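Local coordinates for protein alcohol dehydrogenase IV (Corynebacterium glutamicum, PDB 3IV7) that probably acts as a maleylacetate reductase, an NAD-linked enzyme of the iron-containing alcohol dehydrogenase family, at residues S316-A321 / R344-A349; G239-I244 / A261-Y266; C245-G250 / D323-K328. One frame throughout, in Å; residues are numbered along the deposited sequence.

All three interactions lie in the helical C-terminal half of the iron-containing alcohol dehydrogenase fold, on the same side of the chain's centre and with their own centres about 11 to 12 Å apart. Four helices suffice to build them. Interaction 2 joins helices 240-250 and 256-271, neighbours in sequence, and closes before interaction 1, between helices 318-326 and 339-351, opens. Interaction 3 ties these pairs together across 72 intervening residues, sharing helix 240-250 with interaction 2 and helix 318-326 with interaction 1. The contacts also touch one another through side chains such as I244, V263 and Y266, so the four helices form one packed unit, mostly apolar but joined by a hydroxyl pair in interaction 3.

Interaction 1 (S316-A321 / R344-A349); sequences SGIAEA and RLLEAA
I318 and L346 carry this contact, the apolar packing of one turn of helix 318-326 on helix 339-351 within the all-helical C-terminal part of the iron-containing alcohol dehydrogenase fold. The two side chains lie alongside each other, running opposite ways instead of meeting end on. Both branches of I318 lie against the base of L346, with I318 CG2 at 4.0 Å from L346 CB. The longer branch of I318 goes further along the partner helix, where its CD1 stops 3.8 Å from CG of E347. The isoleucine and the glutamate cross there at about a right angle, so the stem of the glutamate serves as an apolar surface. One turn on, A321 completes the first shell: its CB takes the CD1 branch of L346 at 3.6 Å. That methyl gets there because CD1 continues the leucine chain in an extended line (chi2 180°), which spans the gap to the opposing helix.

Other parts of the domain enclose these residues. F313 packs on I318 and F252 on A321, both from loops, while I244 of helix 240-250 lies against L345 and L346. A backbone bond from A321 N to G317 O, 3.1 Å long, holds the A321 backbone in the helical turn. At the more open border, R344 forms a salt bridge with E353 through NH2. R344 NH1 is 4.0 Å from E347 OE1, a long pairing that is electrostatic and not a hydrogen bond, since the oxygen lies well out of the guanidinium plane.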
loop_
_atom_site.group_PDB
_atom_site.type_symbol
_atom_site.label_atom_id
_atom_site.label_comp_id
_atom_site.label_asym_id
_atom_site.label_seq_id
_atom_site.Cartn_x
_atom_site.Cartn_y
_atom_site.Cartn_z
ATOM N N SER A 316 -42.263 1.254 2.207
ATOM C CA SER A 316 -42.856 0.878 0.941
ATOM C C SER A 316 -41.814 0.779 -0.180
ATOM O O SER A 316 -42.060 0.140 -1.169
ATOM C CB SER A 316 -43.970 1.875 0.546
ATOM O OG SER A 316 -43.428 3.171 0.388
ATOM N N GLY A 317 -40.684 1.438 -0.012
ATOM C CA GLY A 317 -39.572 1.386 -0.984
ATOM C C GLY A 317 -38.555 0.250 -0.801
ATOM O O GLY A 317 -37.708 0.022 -1.674
ATOM N N ILE A 318 -38.641 -0.476 0.305
ATOM C CA ILE A 318 -37.682 -1.570 0.591
ATOM C C ILE A 318 -37.761 -2.748 -0.436
ATOM O O ILE A 318 -36.737 -3.271 -0.857
ATOM C CB ILE A 318 -37.888 -2.106 2.001
ATOM C CG1 ILE A 318 -37.461 -1.053 3.032
ATOM C CG2 ILE A 318 -37.124 -3.435 2.214
ATOM C CD1 ILE A 318 -37.906 -1.383 4.466
ATOM N N ALA A 319 -38.975 -3.167 -0.803
ATOM C CA ALA A 319 -39.136 -4.256 -1.785
ATOM C C ALA A 319 -38.338 -3.947 -3.084
ATOM O O ALA A 319 -37.671 -4.816 -3.630
ATOM C CB ALA A 319 -40.624 -4.493 -2.096
ATOM N N GLU A 320 -38.423 -2.709 -3.555
ATOM C CA GLU A 320 -37.714 -2.295 -4.747
ATOM C C GLU A 320 -36.191 -2.241 -4.494
ATOM O O GLU A 320 -35.391 -2.718 -5.329
ATOM C CB GLU A 320 -38.211 -0.933 -5.204
ATOM C CG GLU A 320 -37.518 -0.392 -6.477
ATOM C CD GLU A 320 -38.032 0.993 -6.880
ATOM O OE1 GLU A 320 -38.941 1.521 -6.184
ATOM O OE2 GLU A 320 -37.522 1.556 -7.881
ATOM N N ALA A 321 -35.788 -1.641 -3.369
ATOM C CA ALA A 321 -34.396 -1.561 -3.053
ATOM C C ALA A 321 -33.812 -2.954 -3.102
ATOM O O ALA A 321 -32.715 -3.155 -3.613
ATOM C CB ALA A 321 -34.176 -0.929 -1.650
ATOM N N ARG A 344 -35.194 -7.297 5.926
ATOM C CA ARG A 344 -35.111 -7.082 7.393
ATOM C C ARG A 344 -33.987 -6.108 7.731
ATOM O O ARG A 344 -34.121 -5.277 8.625
ATOM C CB ARG A 344 -34.895 -8.403 8.140
ATOM C CG ARG A 344 -34.861 -8.271 9.695
ATOM C CD ARG A 344 -36.231 -8.029 10.243
ATOM N NE ARG A 344 -36.229 -7.711 11.669
ATOM C CZ ARG A 344 -36.018 -6.500 12.170
ATOM N NH1 ARG A 344 -35.717 -5.476 11.368
ATOM N NH2 ARG A 344 -36.063 -6.318 13.483
ATOM N N LEU A 345 -32.882 -6.226 7.024
ATOM C CA LEU A 345 -31.764 -5.329 7.219
ATOM C C LEU A 345 -32.198 -3.889 6.939
ATOM O O LEU A 345 -31.946 -2.994 7.750
ATOM C CB LEU A 345 -30.599 -5.721 6.320
ATOM C CG LEU A 345 -29.333 -4.897 6.451
ATOM C CD1 LEU A 345 -28.093 -5.714 5.956
ATOM C CD2 LEU A 345 -29.451 -3.560 5.710
ATOM N N LEU A 346 -32.844 -3.673 5.797
ATOM C CA LEU A 346 -33.298 -2.334 5.432
ATOM C C LEU A 346 -34.412 -1.791 6.385
ATOM O O LEU A 346 -34.508 -0.592 6.586
ATOM C CB LEU A 346 -33.759 -2.295 3.980
ATOM C CG LEU A 346 -32.640 -2.351 2.937
ATOM C CD1 LEU A 346 -33.235 -2.310 1.511
ATOM C CD2 LEU A 346 -31.670 -1.231 3.144
ATOM N N GLU A 347 -35.240 -2.682 6.943
ATOM C CA GLU A 347 -36.242 -2.274 7.956
ATOM C C GLU A 347 -35.555 -1.741 9.189
ATOM O O GLU A 347 -35.987 -0.755 9.764
ATOM C CB GLU A 347 -37.124 -3.446 8.377
ATOM C CG GLU A 347 -38.068 -3.907 7.357
ATOM C CD GLU A 347 -38.676 -5.251 7.713
ATOM O OE1 GLU A 347 -38.838 -5.537 8.931
ATOM O OE2 GLU A 347 -38.978 -6.018 6.780
ATOM N N ALA A 348 -34.486 -2.406 9.603
ATOM C CA ALA A 348 -33.714 -1.971 10.776
ATOM C C ALA A 348 -33.072 -0.610 10.545
ATOM O O ALA A 348 -33.107 0.253 11.430
ATOM C CB ALA A 348 -32.647 -3.011 11.140
ATOM N N ALA A 349 -32.473 -0.426 9.366
ATOM C CA ALA A 349 -31.830 0.835 9.016
ATOM C C ALA A 349 -32.860 1.952 8.861
ATOM O O ALA A 349 -32.575 3.091 9.171
ATOM C CB ALA A 349 -31.007 0.696 7.749
#

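Interaction 2 (G239-I244 / A261-Y266); sequences GLHHKI and ATVLPY
The imidazole of H241 meets helix 256-271 at V263 and L264, in a roughly antiparallel helix pair of the C-terminal helical domain of the iron-containing alcohol dehydrogenase fold. The short axes of residues 240-244 and 261-266 run at 143° to each other and approach to 9.7 Å. With CG anti to the backbone N (chi1 168°), the H241 ring reaches across and sets an edge against the opposite backbone: CE1 is 3.5 Å from L264 N, which lies near the ring plane. H241 CE1 is also 3.9 Å from L264 CB. V263 comes at the ring obliquely, its CG1 lying 3.6 Å from H241 ND1. This methyl is also shared with I244, whose CG2 lies 4.0 Å away, the two branched side chains crossing at a slant. One turn of helix 240-250 thus presents H241 and I244 together to a single valine.

H241 NE2 is hydrogen-bonded to ND1 of H260 on the same partner helix, so a polar bond as well as packing ties the ring there and should limit its rotation. H242 is bonded to D180 and H177, and one face of its ring receives CD2 of H241, 3.9 Å above the plane and over the centre.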
loop_
_atom_site.group_PDB
_atom_site.type_symbol
_atom_site.label_atom_id
_atom_site.label_comp_id
_atom_site.label_asym_id
_atom_site.label_seq_id
_atom_site.Cartn_x
_atom_site.Cartn_y
_atom_site.Cartn_z
ATOM N N GLY A 239 -18.622 -4.438 -1.511
ATOM C CA GLY A 239 -19.277 -5.509 -0.813
ATOM C C GLY A 239 -20.751 -5.148 -0.619
ATOM O O GLY A 239 -21.239 -4.185 -1.221
ATOM N N LEU A 240 -21.441 -5.916 0.223
ATOM C CA LEU A 240 -22.888 -5.703 0.499
ATOM C C LEU A 240 -23.244 -4.244 0.834
ATOM O O LEU A 240 -24.208 -3.699 0.289
ATOM C CB LEU A 240 -23.343 -6.611 1.644
ATOM C CG LEU A 240 -24.823 -6.529 2.109
ATOM C CD1 LEU A 240 -25.788 -6.882 0.980
ATOM C CD2 LEU A 240 -25.057 -7.424 3.303
ATOM N N HIS A 241 -22.483 -3.625 1.743
ATOM C CA HIS A 241 -22.772 -2.262 2.175
ATOM C C HIS A 241 -22.830 -1.323 1.020
ATOM O O HIS A 241 -23.784 -0.560 0.892
ATOM C CB HIS A 241 -21.739 -1.741 3.182
ATOM C CG HIS A 241 -21.842 -0.275 3.431
ATOM N ND1 HIS A 241 -22.593 0.252 4.452
ATOM C CD2 HIS A 241 -21.301 0.785 2.773
ATOM C CE1 HIS A 241 -22.511 1.570 4.418
ATOM N NE2 HIS A 241 -21.736 1.917 3.408
ATOM N N HIS A 242 -21.816 -1.371 0.162
ATOM C CA HIS A 242 -21.739 -0.451 -0.957
ATOM C C HIS A 242 -22.814 -0.714 -1.979
ATOM O O HIS A 242 -23.312 0.219 -2.587
ATOM C CB HIS A 242 -20.333 -0.478 -1.601
ATOM C CG HIS A 242 -19.272 0.064 -0.712
ATOM N ND1 HIS A 242 -18.693 -0.681 0.291
ATOM C CD2 HIS A 242 -18.732 1.307 -0.623
ATOM C CE1 HIS A 242 -17.825 0.076 0.945
ATOM N NE2 HIS A 242 -17.826 1.281 0.405
ATOM N N LYS A 243 -23.157 -1.972 -2.195
ATOM C CA LYS A 243 -24.231 -2.297 -3.149
ATOM C C LYS A 243 -25.560 -1.700 -2.649
ATOM O O LYS A 243 -26.275 -1.079 -3.406
ATOM C CB LYS A 243 -24.368 -3.801 -3.331
ATOM C CG LYS A 243 -23.172 -4.510 -3.987
ATOM C CD LYS A 243 -22.698 -3.812 -5.248
ATOM C CE LYS A 243 -21.552 -4.584 -5.910
ATOM N NZ LYS A 243 -21.204 -3.986 -7.219
ATOM N N ILE A 244 -25.853 -1.872 -1.354
ATOM C CA ILE A 244 -27.046 -1.290 -0.751
ATOM C C ILE A 244 -27.034 0.240 -0.925
ATOM O O ILE A 244 -27.993 0.828 -1.454
ATOM C CB ILE A 244 -27.133 -1.612 0.736
ATOM C CG1 ILE A 244 -27.445 -3.095 0.951
ATOM C CG2 ILE A 244 -28.185 -0.736 1.401
ATOM C CD1 ILE A 244 -27.324 -3.546 2.386
ATOM N N ALA A 261 -23.393 6.222 6.470
ATOM C CA ALA A 261 -23.269 6.232 7.906
ATOM C C ALA A 261 -24.323 5.382 8.555
ATOM O O ALA A 261 -24.020 4.585 9.447
ATOM C CB ALA A 261 -23.334 7.670 8.455
ATOM N N THR A 262 -25.551 5.518 8.084
ATOM C CA THR A 262 -26.689 4.816 8.657
ATOM C C THR A 262 -26.665 3.317 8.386
ATOM O O THR A 262 -26.904 2.521 9.280
ATOM C CB THR A 262 -28.007 5.393 8.137
ATOM O OG1 THR A 262 -28.071 6.788 8.456
ATOM C CG2 THR A 262 -29.231 4.646 8.758
ATOM N N VAL A 263 -26.347 2.945 7.157
ATOM C CA VAL A 263 -26.406 1.548 6.739
ATOM C C VAL A 263 -25.284 0.671 7.338
ATOM O O VAL A 263 -25.510 -0.514 7.663
ATOM C CB VAL A 263 -26.401 1.450 5.202
ATOM C CG1 VAL A 263 -26.178 0.019 4.755
ATOM C CG2 VAL A 263 -27.725 1.996 4.645
ATOM N N LEU A 264 -24.094 1.263 7.505
ATOM C CA LEU A 264 -22.902 0.539 7.961
ATOM C C LEU A 264 -23.094 -0.377 9.174
ATOM O O LEU A 264 -22.777 -1.558 9.103
ATOM C CB LEU A 264 -21.754 1.521 8.206
ATOM C CG LEU A 264 -20.455 0.921 8.791
ATOM C CD1 LEU A 264 -19.912 -0.213 7.917
ATOM C CD2 LEU A 264 -19.399 2.031 8.996
ATOM N N PRO A 265 -23.619 0.154 10.295
ATOM C CA PRO A 265 -23.742 -0.743 11.453
ATOM C C PRO A 265 -24.639 -1.947 11.223
ATOM O O PRO A 265 -24.440 -2.993 11.845
ATOM C CB PRO A 265 -24.339 0.150 12.515
ATOM C CG PRO A 265 -25.028 1.296 11.702
ATOM C CD PRO A 265 -24.130 1.510 10.582
ATOM N N TYR A 266 -25.632 -1.796 10.355
ATOM C CA TYR A 266 -26.564 -2.894 10.032
ATOM C C TYR A 266 -25.878 -3.968 9.169
ATOM O O TYR A 266 -26.058 -5.168 9.400
ATOM C CB TYR A 266 -27.871 -2.331 9.373
ATOM C CG TYR A 266 -28.570 -1.423 10.336
ATOM C CD1 TYR A 266 -29.292 -1.951 11.406
ATOM C CD2 TYR A 266 -28.359 -0.064 10.304
ATOM C CE1 TYR A 266 -29.804 -1.155 12.370
ATOM C CE2 TYR A 266 -28.896 0.751 11.242
ATOM C CZ TYR A 266 -29.617 0.202 12.293
ATOM O OH TYR A 266 -30.163 1.019 13.259
#

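Interaction 3 (C245-G250 / D323-K328); sequences CHTLGG and DVTLEK
T247, in the middle of helix 240-250, reaches T325 and V324 of helix 318-326, a helix-helix contact in the C-terminal helical part of the iron-containing alcohol dehydrogenase fold, with T247 and T325 as the closest backbone pair. T247 CB already stands 3.2 Å from T325 OG1. From there the side chain forks. CG2, anti to the backbone N (chi1 -63° for OG1), runs alongside V324 in the opposite direction and lies 3.5 Å from T325 OG1 and 3.9 Å from V324 CG1. The other branch, OG1, also touches V324 CG1, at 3.5 Å, and ends against T325 OG1 at 2.5 Å. This hydroxyl pair is hydrogen-bonded and either oxygen could be the donor; the spacing is very short, and its exact value is therefore doubtful.

Both hydroxyls turn back to their own helices as well. T325 OG1 is hydrogen-bonded to A321 O, and T247 OG1 makes a weak bond to K243 O. Two hydroxyl protons serve three links in this chain, so at least one link must be weak or share a proton, in line with the weak bond to K243 O. A polar join is thus kept beside the methyl contacts of T247 with V324.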
loop_
_atom_site.group_PDB
_atom_site.type_symbol
_atom_site.label_atom_id
_atom_site.label_comp_id
_atom_site.label_asym_id
_atom_site.label_seq_id
_atom_site.Cartn_x
_atom_site.Cartn_y
_atom_site.Cartn_z
ATOM N N CYS A 245 -25.933 0.877 -0.532
ATOM C CA CYS A 245 -25.836 2.335 -0.617
ATOM C C CYS A 245 -25.929 2.885 -2.028
ATOM O O CYS A 245 -26.527 3.956 -2.247
ATOM C CB CYS A 245 -24.576 2.813 0.088
ATOM S SG CYS A 245 -24.684 2.509 1.890
ATOM N N HIS A 246 -25.362 2.155 -3.000
ATOM C CA HIS A 246 -25.448 2.549 -4.398
ATOM C C HIS A 246 -26.930 2.583 -4.829
ATOM O O HIS A 246 -27.362 3.538 -5.422
ATOM C CB HIS A 246 -24.628 1.586 -5.285
ATOM C CG HIS A 246 -24.537 2.000 -6.726
ATOM N ND1 HIS A 246 -25.098 1.261 -7.751
ATOM C CD2 HIS A 246 -23.921 3.055 -7.318
ATOM C CE1 HIS A 246 -24.826 1.841 -8.908
ATOM N NE2 HIS A 246 -24.125 2.939 -8.671
ATOM N N THR A 247 -27.680 1.538 -4.502
ATOM C CA THR A 247 -29.142 1.497 -4.766
ATOM C C THR A 247 -29.863 2.651 -4.078
ATOM O O THR A 247 -30.673 3.337 -4.698
ATOM C CB THR A 247 -29.770 0.187 -4.259
ATOM O OG1 THR A 247 -29.221 -0.926 -4.961
ATOM C CG2 THR A 247 -31.310 0.193 -4.437
ATOM N N LEU A 248 -29.554 2.884 -2.790
ATOM C CA LEU A 248 -30.277 3.907 -2.032
ATOM C C LEU A 248 -29.966 5.317 -2.568
ATOM O O LEU A 248 -30.854 6.161 -2.637
ATOM C CB LEU A 248 -30.006 3.791 -0.517
ATOM C CG LEU A 248 -30.549 2.544 0.229
ATOM C CD1 LEU A 248 -30.164 2.563 1.718
ATOM C CD2 LEU A 248 -32.060 2.421 0.089
ATOM N N GLY A 249 -28.721 5.544 -2.982
ATOM C CA GLY A 249 -28.315 6.834 -3.577
ATOM C C GLY A 249 -28.799 6.989 -5.015
ATOM O O GLY A 249 -29.227 8.058 -5.420
ATOM N N GLY A 250 -28.760 5.901 -5.770
ATOM C CA GLY A 250 -29.090 5.936 -7.191
ATOM C C GLY A 250 -30.567 5.963 -7.454
ATOM O O GLY A 250 -31.071 6.847 -8.142
ATOM N N ASP A 323 -35.101 -5.661 -4.625
ATOM C CA ASP A 323 -35.104 -6.094 -6.039
ATOM C C ASP A 323 -33.849 -5.729 -6.790
ATOM O O ASP A 323 -33.274 -6.567 -7.454
ATOM C CB ASP A 323 -36.254 -5.478 -6.792
ATOM C CG ASP A 323 -37.294 -6.405 -7.032
ATOM O OD1 ASP A 323 -37.049 -7.371 -7.798
ATOM O OD2 ASP A 323 -38.370 -6.211 -6.462
ATOM N N VAL A 324 -33.488 -4.450 -6.716
ATOM C CA VAL A 324 -32.362 -3.894 -7.429
ATOM C C VAL A 324 -30.996 -4.338 -6.913
ATOM O O VAL A 324 -30.017 -4.381 -7.668
ATOM C CB VAL A 324 -32.406 -2.366 -7.336
ATOM C CG1 VAL A 324 -31.098 -1.762 -7.843
ATOM C CG2 VAL A 324 -33.611 -1.838 -8.113
ATOM N N THR A 325 -30.925 -4.649 -5.634
ATOM C CA THR A 325 -29.664 -4.928 -4.980
ATOM C C THR A 325 -29.312 -6.402 -4.848
ATOM O O THR A 325 -28.132 -6.765 -4.861
ATOM C CB THR A 325 -29.667 -4.346 -3.573
ATOM O OG1 THR A 325 -29.861 -2.941 -3.657
ATOM C CG2 THR A 325 -28.331 -4.649 -2.859
ATOM N N LEU A 326 -30.315 -7.239 -4.688
ATOM C CA LEU A 326 -30.084 -8.632 -4.377
ATOM C C LEU A 326 -29.118 -9.256 -5.394
ATOM O O LEU A 326 -28.097 -9.827 -5.006
ATOM C CB LEU A 326 -31.405 -9.401 -4.302
ATOM C CG LEU A 326 -31.469 -10.666 -3.435
ATOM C CD1 LEU A 326 -30.937 -10.427 -2.033
ATOM C CD2 LEU A 326 -32.917 -11.161 -3.377
ATOM N N GLU A 327 -29.369 -9.017 -6.679
ATOM C CA GLU A 327 -28.548 -9.605 -7.747
ATOM C C GLU A 327 -27.153 -8.950 -7.884
ATOM O O GLU A 327 -26.310 -9.457 -8.595
ATOM C CB GLU A 327 -29.278 -9.531 -9.082
ATOM C CG GLU A 327 -29.433 -8.109 -9.626
ATOM C CD GLU A 327 -30.310 -8.043 -10.875
ATOM O OE1 GLU A 327 -30.971 -9.061 -11.208
ATOM O OE2 GLU A 327 -30.330 -6.967 -11.524
ATOM N N LYS A 328 -26.946 -7.811 -7.233
ATOM C CA LYS A 328 -25.664 -7.116 -7.272
ATOM C C LYS A 328 -24.732 -7.561 -6.126
ATOM O O LYS A 328 -23.534 -7.277 -6.152
ATOM C CB LYS A 328 -25.881 -5.585 -7.211
ATOM C CG LYS A 328 -26.534 -4.973 -8.475
#